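Local coordinates for phosphotriesterase homology protein (Escherichia coli, PDB 1BF6), which hydrolyses esters, among them phosphorylated glyceryl acetates and aromatic acetates and propionates, with the help of two zinc ions per subunit, at residues 141-146 with 152-157; 165-170 with 181-186. All coordinates share one frame; numbering follows the deposited sequence.

Contacts 1 and 2 follow one another along the chain, the first closing before the second opens, and their centres lie about 11 Å apart. Each packs a helix on the strand that comes after it: helix 134-150 on strand 154-157 in contact 1, helix 164-173 on strand 181-183 in contact 2. The two strands are parallel neighbours in one sheet of the TIM barrel, so the contacts are successive steps around its wall. T156 of contact 1 hydrogen-bonds through OG1 to OE1 of Q167 in contact 2. At the C-terminal ends of the strands H157 and H185 bind the same zinc ion, which E124 also holds.

Contact 1 of 2, residues 141-146 with 152-157. With ZN (zinc ion), chain D.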
ATOM      1  N   ILE A 141      12.186 -12.888   2.412  1.00  7.52           N
ATOM      2  CA  ILE A 141      12.133 -14.356   2.391  1.00  6.95           C
ATOM      3  C   ILE A 141      11.057 -14.841   3.369  1.00  6.65           C
ATOM      4  O   ILE A 141      10.279 -15.747   3.054  1.00  7.00           O
ATOM      5  CB  ILE A 141      13.513 -14.989   2.692  1.00  6.42           C
ATOM      6  CG1 ILE A 141      14.462 -14.658   1.547  1.00  6.79           C
ATOM      7  CG2 ILE A 141      13.379 -16.518   2.846  1.00  7.14           C
ATOM      8  CD1 ILE A 141      15.919 -14.892   1.838  1.00  7.11           C
ATOM      9  N   ALA A 142      10.979 -14.198   4.536  1.00  6.38           N
ATOM     10  CA  ALA A 142       9.979 -14.532   5.536  1.00  5.18           C
ATOM     11  C   ALA A 142       8.586 -14.271   4.959  1.00  6.20           C
ATOM     12  O   ALA A 142       7.661 -15.038   5.199  1.00  5.32           O
ATOM     13  CB  ALA A 142      10.189 -13.699   6.796  1.00  7.52           C
ATOM     14  N   ALA A 143       8.452 -13.180   4.206  1.00  5.13           N
ATOM     15  CA  ALA A 143       7.174 -12.817   3.590  1.00  6.02           C
ATOM     16  C   ALA A 143       6.762 -13.925   2.611  1.00  4.86           C
ATOM     17  O   ALA A 143       5.618 -14.375   2.631  1.00  5.10           O
ATOM     18  CB  ALA A 143       7.294 -11.467   2.871  1.00  5.08           C
ATOM     19  N   ALA A 144       7.729 -14.393   1.821  1.00  7.48           N
ATOM     20  CA  ALA A 144       7.519 -15.464   0.858  1.00  8.43           C
ATOM     21  C   ALA A 144       7.010 -16.691   1.618  1.00  9.83           C
ATOM     22  O   ALA A 144       5.969 -17.244   1.274  1.00 11.22           O
ATOM     23  CB  ALA A 144       8.808 -15.768   0.138  1.00  6.74           C
ATOM     24  N   LEU A 145       7.694 -17.064   2.704  1.00  9.86           N
ATOM     25  CA  LEU A 145       7.283 -18.219   3.509  1.00  9.15           C
ATOM     26  C   LEU A 145       5.870 -18.074   4.055  1.00  9.14           C
ATOM     27  O   LEU A 145       5.083 -19.025   4.009  1.00  7.09           O
ATOM     28  CB  LEU A 145       8.255 -18.451   4.670  1.00 10.63           C
ATOM     29  CG  LEU A 145       9.696 -18.738   4.240  1.00 13.23           C
ATOM     30  CD1 LEU A 145      10.579 -18.989   5.473  1.00 13.20           C
ATOM     31  CD2 LEU A 145       9.720 -19.938   3.281  1.00 12.55           C
ATOM     32  N   ALA A 146       5.539 -16.890   4.575  1.00  7.88           N
ATOM     33  CA  ALA A 146       4.201 -16.654   5.127  1.00  8.53           C
ATOM     34  C   ALA A 146       3.126 -16.714   4.030  1.00  7.83           C
ATOM     35  O   ALA A 146       2.018 -17.198   4.262  1.00  7.56           O
ATOM     36  CB  ALA A 146       4.144 -15.309   5.847  1.00  7.87           C
ATOM     37  N   ARG A 152      -2.086 -15.290   1.436  1.00  8.33           N
ATOM     38  CA  ARG A 152      -2.372 -13.847   1.453  1.00  8.82           C
ATOM     39  C   ARG A 152      -1.339 -13.121   0.589  1.00  8.24           C
ATOM     40  O   ARG A 152      -0.144 -13.456   0.602  1.00  9.67           O
ATOM     41  CB  ARG A 152      -2.414 -13.282   2.876  1.00  8.31           C
ATOM     42  CG  ARG A 152      -3.470 -13.907   3.788  1.00 12.22           C
ATOM     43  CD  ARG A 152      -4.835 -14.047   3.121  1.00 17.00           C
ATOM     44  NE  ARG A 152      -5.395 -12.765   2.701  1.00 21.52           N
ATOM     45  CZ  ARG A 152      -6.135 -12.582   1.605  1.00 24.59           C
ATOM     46  NH1 ARG A 152      -6.416 -13.601   0.803  1.00 24.38           N
ATOM     47  NH2 ARG A 152      -6.564 -11.364   1.289  1.00 22.43           N
ATOM     48  N   PRO A 153      -1.780 -12.116  -0.184  1.00  6.27           N
ATOM     49  CA  PRO A 153      -0.858 -11.385  -1.054  1.00  6.17           C
ATOM     50  C   PRO A 153       0.201 -10.532  -0.344  1.00  3.96           C
ATOM     51  O   PRO A 153       0.124 -10.279   0.862  1.00  6.80           O
ATOM     52  CB  PRO A 153      -1.810 -10.550  -1.927  1.00  8.12           C
ATOM     53  CG  PRO A 153      -2.902 -10.242  -1.024  1.00  6.17           C
ATOM     54  CD  PRO A 153      -3.141 -11.557  -0.282  1.00  9.43           C
ATOM     55  N   ILE A 154       1.227 -10.179  -1.098  1.00  5.25           N
ATOM     56  CA  ILE A 154       2.337  -9.362  -0.612  1.00  5.67           C
ATOM     57  C   ILE A 154       2.281  -7.988  -1.293  1.00  6.71           C
ATOM     58  O   ILE A 154       2.141  -7.896  -2.512  1.00  7.72           O
ATOM     59  CB  ILE A 154       3.684 -10.061  -0.935  1.00  7.92           C
ATOM     60  CG1 ILE A 154       3.790 -11.356  -0.118  1.00  5.90           C
ATOM     61  CG2 ILE A 154       4.874  -9.119  -0.721  1.00  4.27           C
ATOM     62  CD1 ILE A 154       4.915 -12.264  -0.560  1.00  8.45           C
ATOM     63  N   SER A 155       2.403  -6.933  -0.494  1.00  7.31           N
ATOM     64  CA  SER A 155       2.378  -5.554  -0.986  1.00  7.60           C
ATOM     65  C   SER A 155       3.671  -4.884  -0.520  1.00  6.40           C
ATOM     66  O   SER A 155       3.936  -4.810   0.678  1.00  7.92           O
ATOM     67  CB  SER A 155       1.152  -4.831  -0.430  1.00  8.27           C
ATOM     68  OG  SER A 155       1.098  -3.499  -0.907  1.00  7.94           O
ATOM     69  N   THR A 156       4.454  -4.376  -1.464  1.00  6.40           N
ATOM     70  CA  THR A 156       5.754  -3.796  -1.135  1.00  8.34           C
ATOM     71  C   THR A 156       5.917  -2.268  -1.114  1.00  9.51           C
ATOM     72  O   THR A 156       5.026  -1.527  -1.522  1.00  8.72           O
ATOM     73  CB  THR A 156       6.839  -4.356  -2.085  1.00  6.88           C
ATOM     74  OG1 THR A 156       6.821  -3.623  -3.314  1.00  6.05           O
ATOM     75  CG2 THR A 156       6.602  -5.860  -2.386  1.00  8.22           C
ATOM     76  N   HIS A 157       7.092  -1.837  -0.645  1.00  9.55           N
ATOM     77  CA  HIS A 157       7.506  -0.428  -0.599  1.00 10.70           C
ATOM     78  C   HIS A 157       8.812  -0.337  -1.377  1.00 10.89           C
ATOM     79  O   HIS A 157       9.781  -1.027  -1.038  1.00 11.93           O
ATOM     80  CB  HIS A 157       7.787   0.048   0.851  1.00 10.86           C
ATOM     81  CG  HIS A 157       8.639   1.295   0.953  1.00 10.65           C
ATOM     82  ND1 HIS A 157       8.120   2.491   1.394  1.00 12.80           N
ATOM     83  CD2 HIS A 157       9.973   1.443   0.756  1.00 12.31           C
ATOM     84  CE1 HIS A 157       9.135   3.332   1.456  1.00  8.60           C
ATOM     85  NE2 HIS A 157      10.278   2.748   1.082  1.00 13.40           N
TER
HETATM   86 ZN    ZN D 293       5.894   2.918   1.571  1.00 15.00          ZN
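Helix 141-146 and the strand of segment 152-157 come nearest at A143 and I154, whose CA atoms are 7.3 Å apart, and the side chain of I154 bridges the space between them. I154 turns its CB toward the helix. Its CG1 branch lies anti to the carbonyl carbon (chi1 -67°) and runs on extended, chi2 168°, which carries CD1 to the helix surface. There the methyl meets backbone as much as side chain: CD1 of I154 is 3.9 Å from O of A143 and 4.3 Å from N of A144. The CB of A143, also directed at the strand, stands 4.3 Å from the same CD1. The touch is thus a single methyl laid against one turn of helix, purely van der Waals, and only 101 Å² of surface is buried.

A143 and I154 both also pack on I125 of strand 122-126, the neighbouring strand of the wall, so the helix bears on two strands at once. Strand 122-126, helix 134-150 and strand 154-157 form one beta-alpha-beta unit of the TIM barrel, the fold of the phosphotriesterase family. The backbone of I154 is hydrogen-bonded to R180 and T182, which joins it to strand 181-183. On the far flank of the helix, A142 and L145 pack against helix 97-109.

At the other end of the strand, H157 serves the active site. Its ring swings anti to the backbone N (chi1 161°), and ND1 binds the zinc ion at 2.3 Å. The other ring nitrogen, NE2, is hydrogen-bonded to S159 OG, a second-shell contact that would steady the ring's rotation; E124 and H185 complete the protein ligands of this zinc.

Contact 2 of 2, residues 165-170 with 181-186; sequences LEQLAL and VTVGHC. With ZN (zinc ion), chain D.
L168 reaches from helix 165-170 to two valines of the strand, V181 and V183. Its CB points neither at the strand nor away from it, and the end of the side chain bends nearer. CG, anti to the carbonyl carbon (chi1 -64°), comes within 4.1 Å of CG2 of V183. Beyond it, CD2 of L168 goes closest, lying 3.6 Å from CG1 of V181 and 3.8 Å from CG2 of V183, so that one methyl touches both valines. L168 and V181 lie alongside each other, pointing opposite ways, whereas L168 crosses V183 at a slant. L168 also packs on M198 of helix 192-200 and on A203.

Helix and strand run nearly antiparallel, at 165°, with their axes 9.8 Å apart at closest approach. This is the return leg of the beta-alpha-beta unit formed by strand 154-157, helix 164-173 and strand 181-183, part of the TIM barrel wall. V181 and V183 face the helix, while T182 between them points away from it.

Q167 has its CB directed at the strand and its chain extended beyond CG, which brings OE1 4.2 Å from CG1 of V183. Its polar end is satisfied elsewhere: OE1 is hydrogen-bonded to T156 OG1, and NE2 to the backbone O of H157 and to T127 OG1. Helix 164-173 is thereby tied to the end of strand 154-157, which carries the zinc ligand H157.

Past the strand, H185 binds zinc through NE2 at 2.2 Å. Its ND1 is hydrogen-bonded to D208 OD1, a carboxylate that would orient the imidazole and may make it a stronger donor to the metal.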
ATOM      1  N   LEU A 165      12.140  -4.652  -9.539  1.00  7.21           N
ATOM      2  CA  LEU A 165      12.434  -5.886 -10.261  1.00  8.32           C
ATOM      3  C   LEU A 165      13.208  -6.873  -9.370  1.00 10.22           C
ATOM      4  O   LEU A 165      12.948  -8.085  -9.404  1.00  8.84           O
ATOM      5  CB  LEU A 165      13.190  -5.592 -11.559  1.00  8.52           C
ATOM      6  CG  LEU A 165      12.347  -4.929 -12.667  1.00  8.39           C
ATOM      7  CD1 LEU A 165      13.249  -4.469 -13.808  1.00 10.50           C
ATOM      8  CD2 LEU A 165      11.290  -5.910 -13.170  1.00  8.06           C
ATOM      9  N   GLU A 166      14.103  -6.335  -8.535  1.00 10.79           N
ATOM     10  CA  GLU A 166      14.903  -7.138  -7.603  1.00 11.13           C
ATOM     11  C   GLU A 166      14.016  -7.785  -6.543  1.00 11.43           C
ATOM     12  O   GLU A 166      14.239  -8.943  -6.155  1.00 11.29           O
ATOM     13  CB  GLU A 166      15.983  -6.278  -6.932  1.00 11.67           C
ATOM     14  CG  GLU A 166      17.180  -5.956  -7.830  1.00 12.68           C
ATOM     15  CD  GLU A 166      16.960  -4.773  -8.761  1.00 14.99           C
ATOM     16  OE1 GLU A 166      15.882  -4.140  -8.727  1.00 15.59           O
ATOM     17  OE2 GLU A 166      17.887  -4.471  -9.530  1.00 16.62           O
ATOM     18  N   GLN A 167      13.003  -7.047  -6.086  1.00  9.01           N
ATOM     19  CA  GLN A 167      12.062  -7.570  -5.101  1.00  9.32           C
ATOM     20  C   GLN A 167      11.305  -8.752  -5.706  1.00  9.51           C
ATOM     21  O   GLN A 167      11.057  -9.746  -5.030  1.00 10.20           O
ATOM     22  CB  GLN A 167      11.017  -6.523  -4.701  1.00  8.95           C
ATOM     23  CG  GLN A 167      11.541  -5.286  -3.983  1.00  8.74           C
ATOM     24  CD  GLN A 167      10.422  -4.324  -3.602  1.00  8.99           C
ATOM     25  OE1 GLN A 167       9.295  -4.445  -4.078  1.00  8.79           O
ATOM     26  NE2 GLN A 167      10.724  -3.384  -2.721  1.00 10.11           N
ATOM     27  N   LEU A 168      10.887  -8.604  -6.965  1.00  9.78           N
ATOM     28  CA  LEU A 168      10.123  -9.653  -7.648  1.00  8.81           C
ATOM     29  C   LEU A 168      10.955 -10.910  -7.883  1.00  9.49           C
ATOM     30  O   LEU A 168      10.451 -12.023  -7.707  1.00  8.08           O
ATOM     31  CB  LEU A 168       9.543  -9.133  -8.970  1.00  7.70           C
ATOM     32  CG  LEU A 168       8.500  -8.005  -8.861  1.00  5.96           C
ATOM     33  CD1 LEU A 168       7.989  -7.663 -10.258  1.00  7.09           C
ATOM     34  CD2 LEU A 168       7.352  -8.432  -7.962  1.00  5.79           C
ATOM     35  N   ALA A 169      12.213 -10.720  -8.287  1.00  9.50           N
ATOM     36  CA  ALA A 169      13.141 -11.826  -8.528  1.00 11.63           C
ATOM     37  C   ALA A 169      13.380 -12.605  -7.225  1.00 12.95           C
ATOM     38  O   ALA A 169      13.409 -13.840  -7.225  1.00 10.61           O
ATOM     39  CB  ALA A 169      14.461 -11.294  -9.076  1.00 11.38           C
ATOM     40  N   LEU A 170      13.531 -11.877  -6.119  1.00 11.88           N
ATOM     41  CA  LEU A 170      13.737 -12.497  -4.805  1.00 12.91           C
ATOM     42  C   LEU A 170      12.505 -13.315  -4.380  1.00 12.86           C
ATOM     43  O   LEU A 170      12.614 -14.478  -3.955  1.00 12.66           O
ATOM     44  CB  LEU A 170      14.041 -11.421  -3.749  1.00 10.85           C
ATOM     45  CG  LEU A 170      14.380 -11.892  -2.330  1.00 11.74           C
ATOM     46  CD1 LEU A 170      15.653 -12.746  -2.358  1.00 11.61           C
ATOM     47  CD2 LEU A 170      14.589 -10.695  -1.414  1.00 10.46           C
ATOM     48  N   VAL A 181       1.671 -10.523  -5.921  1.00  7.86           N
ATOM     49  CA  VAL A 181       2.528  -9.443  -5.425  1.00  7.31           C
ATOM     50  C   VAL A 181       2.160  -8.111  -6.119  1.00  8.63           C
ATOM     51  O   VAL A 181       1.905  -8.075  -7.327  1.00  7.77           O
ATOM     52  CB  VAL A 181       4.022  -9.736  -5.736  1.00  6.48           C
ATOM     53  CG1 VAL A 181       4.913  -8.585  -5.264  1.00  5.29           C
ATOM     54  CG2 VAL A 181       4.456 -11.050  -5.076  1.00  4.88           C
ATOM     55  N   THR A 182       2.118  -7.034  -5.343  1.00  8.12           N
ATOM     56  CA  THR A 182       1.848  -5.702  -5.884  1.00  7.94           C
ATOM     57  C   THR A 182       3.005  -4.792  -5.429  1.00  7.39           C
ATOM     58  O   THR A 182       3.324  -4.740  -4.242  1.00  7.73           O
ATOM     59  CB  THR A 182       0.460  -5.166  -5.457  1.00 10.02           C
ATOM     60  OG1 THR A 182       0.225  -3.909  -6.104  1.00 11.32           O
ATOM     61  CG2 THR A 182       0.344  -5.002  -3.944  1.00  8.98           C
ATOM     62  N   VAL A 183       3.675  -4.157  -6.386  1.00  7.21           N
ATOM     63  CA  VAL A 183       4.834  -3.296  -6.115  1.00  7.26           C
ATOM     64  C   VAL A 183       4.447  -1.837  -5.825  1.00  8.58           C
ATOM     65  O   VAL A 183       3.939  -1.131  -6.700  1.00  8.08           O
ATOM     66  CB  VAL A 183       5.839  -3.345  -7.291  1.00  7.83           C
ATOM     67  CG1 VAL A 183       7.060  -2.489  -6.993  1.00  7.62           C
ATOM     68  CG2 VAL A 183       6.274  -4.784  -7.549  1.00  9.09           C
ATOM     69  N   GLY A 184       4.718  -1.400  -4.596  1.00  8.67           N
ATOM     70  CA  GLY A 184       4.369  -0.049  -4.181  1.00  6.82           C
ATOM     71  C   GLY A 184       5.322   1.044  -4.618  1.00  7.31           C
ATOM     72  O   GLY A 184       6.510   0.805  -4.841  1.00  8.27           O
ATOM     73  N   HIS A 185       4.781   2.259  -4.751  1.00  7.04           N
ATOM     74  CA  HIS A 185       5.541   3.447  -5.143  1.00  5.96           C
ATOM     75  C   HIS A 185       6.306   3.375  -6.450  1.00  6.42           C
ATOM     76  O   HIS A 185       7.485   3.718  -6.499  1.00  7.80           O
ATOM     77  CB  HIS A 185       6.519   3.851  -4.038  1.00  6.88           C
ATOM     78  CG  HIS A 185       5.967   3.700  -2.666  1.00  7.97           C
ATOM     79  ND1 HIS A 185       4.664   3.971  -2.320  1.00  7.21           N
ATOM     80  CD2 HIS A 185       6.555   3.218  -1.546  1.00  6.12           C
ATOM     81  CE1 HIS A 185       4.505   3.639  -1.054  1.00  8.97           C
ATOM     82  NE2 HIS A 185       5.637   3.185  -0.575  1.00  6.64           N
ATOM     83  N   CYS A 186       5.648   2.951  -7.525  1.00  7.52           N
ATOM     84  CA  CYS A 186       6.326   2.884  -8.816  1.00  6.99           C
ATOM     85  C   CYS A 186       6.258   4.224  -9.540  1.00  6.47           C
ATOM     86  O   CYS A 186       6.846   4.385 -10.609  1.00  5.62           O
ATOM     87  CB  CYS A 186       5.682   1.820  -9.709  1.00  9.52           C
ATOM     88  SG  CYS A 186       5.801   0.134  -9.086  1.00  8.76           S
TER
HETATM   89 ZN    ZN D 293       5.894   2.918   1.571  1.00 15.00          ZN